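Glutathione S-transferase (Xanthomonas axonopodis pv. citri, PDB 6NV6) probably catalyses the conjugation of reduced glutathione to electrophilic substrates, as a theta-class glutathione transferase that binds glutathione. Local coordinates at residues F105-V116 with F168-I177. Numbering follows the deposited sequence.
Sequences FAGVFRDLFWGV and FIYAWFEMPI
Phe109 and Met175 meet in the middle of a largely apolar interface, with no hydrogen bond passing between 105-116 and 168-177. Followed outward, Phe109 first sets its CB over one face of the Phe105 ring, toward the rim, within its own helix. With CG anti to the backbone N (chi1 177°), the ring then reaches across to the other helix. On one side CD2 meets the edge of the Phe168 ring at CD1, 3.7 Å away; on the other, CE1 lies 3.8 Å from Trp172 CE3, in the indole plane. At the tip CZ comes 3.5 Å from Ala171 CB, which sits at the phenyl edge.

Toward the N-terminal end of 105-116, Phe105 turns its edge toward the face of Phe168 in an offset T-shaped pair, planes at 89°, while Ala106 CB packs on Phe168 CZ. Toward its C-terminal end, Met175 SD lies 3.6 Å from Phe113 CD2, a Met-aromatic contact, and the bend at chi3 carries CE to Phe109 CE1 and Leu112 CD2. Leu133 and Leu140 of helix 126-146 continue the packing, against Leu112 and against Phe105 and Trp172 respectively. The axes of 105-116 and 168-174 run at 41°; such packing of helices 88-118 and 163-174 belongs to the all-helical C-terminal domain of the glutathione transferase fold.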
loop_
_atom_site.group_PDB
_atom_site.type_symbol
_atom_site.label_atom_id
_atom_site.label_comp_id
_atom_site.label_asym_id
_atom_site.label_seq_id
_atom_site.Cartn_x
_atom_site.Cartn_y
_atom_site.Cartn_z
ATOM N N PHE A 105 0.024 7.052 8.763
ATOM C CA PHE A 105 1.286 7.005 8.042
ATOM C C PHE A 105 1.268 7.781 6.734
ATOM O O PHE A 105 2.250 8.460 6.408
ATOM C CB PHE A 105 1.679 5.554 7.762
ATOM C CG PHE A 105 2.933 5.422 6.953
ATOM C CD1 PHE A 105 4.160 5.685 7.524
ATOM C CD2 PHE A 105 2.882 5.059 5.610
ATOM C CE1 PHE A 105 5.323 5.577 6.777
ATOM C CE2 PHE A 105 4.048 4.940 4.847
ATOM C CZ PHE A 105 5.271 5.204 5.434
ATOM N N ALA A 106 0.172 7.704 5.978
ATOM C CA ALA A 106 0.191 8.167 4.593
ATOM C C ALA A 106 0.469 9.667 4.492
ATOM O O ALA A 106 1.212 10.107 3.603
ATOM C CB ALA A 106 -1.131 7.808 3.918
ATOM N N GLY A 107 -0.100 10.465 5.402
ATOM C CA GLY A 107 0.038 11.908 5.290
ATOM C C GLY A 107 1.480 12.362 5.414
ATOM O O GLY A 107 1.999 13.070 4.542
ATOM N N VAL A 108 2.156 11.952 6.493
ATOM C CA VAL A 108 3.550 12.349 6.676
ATOM C C VAL A 108 4.419 11.738 5.588
ATOM O O VAL A 108 5.344 12.382 5.079
ATOM C CB VAL A 108 4.049 11.991 8.094
ATOM C CG1 VAL A 108 4.120 10.497 8.298
ATOM C CG2 VAL A 108 5.416 12.629 8.364
ATOM N N PHE A 109 4.120 10.505 5.176
ATOM C CA PHE A 109 4.972 9.882 4.176
ATOM C C PHE A 109 4.783 10.522 2.813
ATOM O O PHE A 109 5.763 10.739 2.091
ATOM C CB PHE A 109 4.719 8.388 4.076
ATOM C CG PHE A 109 5.540 7.744 3.006
ATOM C CD1 PHE A 109 6.880 7.477 3.214
ATOM C CD2 PHE A 109 4.999 7.470 1.770
ATOM C CE1 PHE A 109 7.656 6.908 2.218
ATOM C CE2 PHE A 109 5.778 6.903 0.774
ATOM C CZ PHE A 109 7.107 6.621 1.005
ATOM N N ARG A 110 3.537 10.811 2.428
ATOM C CA ARG A 110 3.335 11.501 1.162
ATOM C C ARG A 110 4.077 12.829 1.160
ATOM O O ARG A 110 4.577 13.267 0.114
ATOM C CB ARG A 110 1.844 11.706 0.890
ATOM N N ASP A 111 4.200 13.454 2.333
ATOM C CA ASP A 111 4.963 14.691 2.450
ATOM C C ASP A 111 6.450 14.432 2.254
ATOM O O ASP A 111 7.112 15.122 1.468
ATOM C CB ASP A 111 4.699 15.332 3.811
ATOM C CG ASP A 111 4.651 16.837 3.744
ATOM O OD1 ASP A 111 3.884 17.364 2.907
ATOM O OD2 ASP A 111 5.373 17.485 4.539
ATOM N N LEU A 112 6.991 13.436 2.966
ATOM C CA LEU A 112 8.376 13.034 2.749
ATOM C C LEU A 112 8.614 12.730 1.282
ATOM O O LEU A 112 9.557 13.236 0.670
ATOM C CB LEU A 112 8.723 11.808 3.598
ATOM C CG LEU A 112 10.143 11.289 3.335
ATOM C CD1 LEU A 112 11.181 12.279 3.834
ATOM C CD2 LEU A 112 10.355 9.930 3.958
ATOM N N PHE A 113 7.743 11.917 0.696
ATOM C CA PHE A 113 7.968 11.491 -0.676
ATOM C C PHE A 113 7.903 12.655 -1.655
ATOM O O PHE A 113 8.602 12.638 -2.673
ATOM C CB PHE A 113 6.959 10.416 -1.064
ATOM C CG PHE A 113 7.159 9.886 -2.441
ATOM C CD1 PHE A 113 6.541 10.491 -3.529
ATOM C CD2 PHE A 113 8.009 8.813 -2.666
ATOM C CE1 PHE A 113 6.744 10.021 -4.827
ATOM C CE2 PHE A 113 8.216 8.323 -3.969
ATOM C CZ PHE A 113 7.580 8.932 -5.047
ATOM N N TRP A 114 7.079 13.668 -1.385
ATOM C CA TRP A 114 6.994 14.781 -2.326
ATOM C C TRP A 114 8.285 15.590 -2.324
ATOM O O TRP A 114 8.879 15.832 -3.382
ATOM C CB TRP A 114 5.783 15.663 -2.012
ATOM C CG TRP A 114 4.622 15.392 -2.953
ATOM C CD1 TRP A 114 3.595 14.500 -2.760
ATOM C CD2 TRP A 114 4.390 15.994 -4.241
ATOM N NE1 TRP A 114 2.740 14.517 -3.842
ATOM C CE2 TRP A 114 3.201 15.423 -4.763
ATOM C CE3 TRP A 114 5.062 16.965 -4.999
ATOM C CZ2 TRP A 114 2.676 15.794 -6.010
ATOM C CZ3 TRP A 114 4.537 17.327 -6.244
ATOM C CH2 TRP A 114 3.357 16.744 -6.731
ATOM N N GLY A 115 8.742 15.995 -1.142
ATOM C CA GLY A 115 9.976 16.744 -1.019
ATOM C C GLY A 115 11.221 16.133 -1.645
ATOM O O GLY A 115 12.193 16.843 -1.908
ATOM N N VAL A 116 11.221 14.828 -1.894
ATOM C CA VAL A 116 12.432 14.104 -2.243
ATOM C C VAL A 116 12.411 13.642 -3.690
ATOM O O VAL A 116 13.429 13.703 -4.379
ATOM C CB VAL A 116 12.638 12.914 -1.283
ATOM C CG1 VAL A 116 13.853 12.083 -1.679
ATOM C CG2 VAL A 116 12.761 13.414 0.143
ATOM N N PHE A 168 2.672 1.224 0.156
ATOM C CA PHE A 168 3.532 2.358 0.487
ATOM C C PHE A 168 4.973 1.920 0.689
ATOM O O PHE A 168 5.901 2.621 0.263
ATOM C CB PHE A 168 3.043 3.061 1.753
ATOM C CG PHE A 168 1.877 3.982 1.537
ATOM C CD1 PHE A 168 2.072 5.290 1.143
ATOM C CD2 PHE A 168 0.580 3.541 1.748
ATOM C CE1 PHE A 168 0.992 6.140 0.956
ATOM C CE2 PHE A 168 -0.501 4.387 1.559
ATOM C CZ PHE A 168 -0.289 5.694 1.158
ATOM N N ILE A 169 5.176 0.755 1.316
ATOM C CA ILE A 169 6.512 0.384 1.773
ATOM C C ILE A 169 7.445 0.103 0.607
ATOM O O ILE A 169 8.673 0.091 0.787
ATOM C CB ILE A 169 6.447 -0.817 2.733
ATOM C CG1 ILE A 169 7.431 -0.606 3.878
ATOM C CG2 ILE A 169 6.726 -2.116 2.004
ATOM C CD1 ILE A 169 6.994 0.479 4.835
ATOM N N TYR A 170 6.895 -0.108 -0.591
ATOM C CA TYR A 170 7.724 -0.095 -1.788
ATOM C C TYR A 170 8.396 1.267 -1.960
ATOM O O TYR A 170 9.614 1.356 -2.155
ATOM C CB TYR A 170 6.878 -0.447 -3.011
ATOM C CG TYR A 170 7.619 -0.267 -4.317
ATOM C CD1 TYR A 170 8.730 -1.048 -4.615
ATOM C CD2 TYR A 170 7.214 0.687 -5.249
ATOM C CE1 TYR A 170 9.408 -0.894 -5.793
ATOM C CE2 TYR A 170 7.893 0.847 -6.437
ATOM C CZ TYR A 170 8.987 0.049 -6.701
ATOM O OH TYR A 170 9.664 0.198 -7.884
ATOM N N ALA A 171 7.615 2.345 -1.874
ATOM C CA ALA A 171 8.202 3.677 -1.963
ATOM C C ALA A 171 9.223 3.898 -0.857
ATOM O O ALA A 171 10.323 4.405 -1.107
ATOM C CB ALA A 171 7.103 4.739 -1.909
ATOM N N TRP A 172 8.885 3.503 0.371
ATOM C CA TRP A 172 9.795 3.683 1.496
ATOM C C TRP A 172 11.177 3.093 1.222
ATOM O O TRP A 172 12.195 3.735 1.485
ATOM C CB TRP A 172 9.195 3.053 2.750
ATOM C CG TRP A 172 10.109 3.039 3.944
ATOM C CD1 TRP A 172 10.776 1.953 4.469
ATOM C CD2 TRP A 172 10.457 4.155 4.774
ATOM N NE1 TRP A 172 11.510 2.334 5.568
ATOM C CE2 TRP A 172 11.330 3.677 5.778
ATOM C CE3 TRP A 172 10.111 5.508 4.772
ATOM C CZ2 TRP A 172 11.855 4.507 6.764
ATOM C CZ3 TRP A 172 10.642 6.327 5.750
ATOM C CH2 TRP A 172 11.501 5.825 6.731
ATOM N N PHE A 173 11.235 1.880 0.689
ATOM C CA PHE A 173 12.510 1.190 0.590
ATOM C C PHE A 173 13.278 1.532 -0.676
ATOM O O PHE A 173 14.510 1.411 -0.691
ATOM C CB PHE A 173 12.291 -0.324 0.670
ATOM C CG PHE A 173 12.166 -0.846 2.082
ATOM C CD1 PHE A 173 13.238 -0.763 2.962
ATOM C CD2 PHE A 173 10.969 -1.394 2.538
ATOM C CE1 PHE A 173 13.126 -1.235 4.258
ATOM C CE2 PHE A 173 10.855 -1.868 3.834
ATOM C CZ PHE A 173 11.935 -1.785 4.694
ATOM N N GLU A 174 12.599 1.966 -1.732
ATOM C CA GLU A 174 13.275 2.243 -2.991
ATOM C C GLU A 174 13.478 3.728 -3.233
ATOM O O GLU A 174 14.193 4.092 -4.171
ATOM C CB GLU A 174 12.502 1.601 -4.146
ATOM C CG GLU A 174 12.179 0.116 -3.896
ATOM C CD GLU A 174 13.425 -0.752 -3.651
ATOM O OE1 GLU A 174 14.489 -0.427 -4.223
ATOM O OE2 GLU A 174 13.346 -1.756 -2.897
ATOM N N MET A 175 12.869 4.582 -2.413
ATOM C CA MET A 175 13.172 6.004 -2.315
ATOM C C MET A 175 14.650 6.247 -2.058
ATOM O O MET A 175 15.286 5.492 -1.312
ATOM C CB MET A 175 12.391 6.663 -1.179
ATOM C CG MET A 175 11.166 7.398 -1.597
ATOM S SD MET A 175 10.658 8.497 -0.267
ATOM C CE MET A 175 10.976 7.465 1.144
ATOM N N PRO A 176 15.215 7.315 -2.616
ATOM C CA PRO A 176 16.605 7.672 -2.282
ATOM C C PRO A 176 16.683 8.445 -0.968
ATOM O O PRO A 176 16.731 9.673 -0.916
ATOM C CB PRO A 176 17.027 8.512 -3.489
ATOM C CG PRO A 176 15.763 9.191 -3.923
ATOM C CD PRO A 176 14.607 8.280 -3.552
ATOM N N ILE A 177 16.678 7.703 0.144
ATOM C CA ILE A 177 16.764 8.272 1.483
ATOM C C ILE A 177 17.621 7.357 2.354
ATOM O O ILE A 177 17.905 6.210 2.002
ATOM C CB ILE A 177 15.380 8.448 2.135
ATOM C CG1 ILE A 177 14.659 7.100 2.198
ATOM C CG2 ILE A 177 14.523 9.471 1.395
ATOM C CD1 ILE A 177 13.676 6.994 3.330
#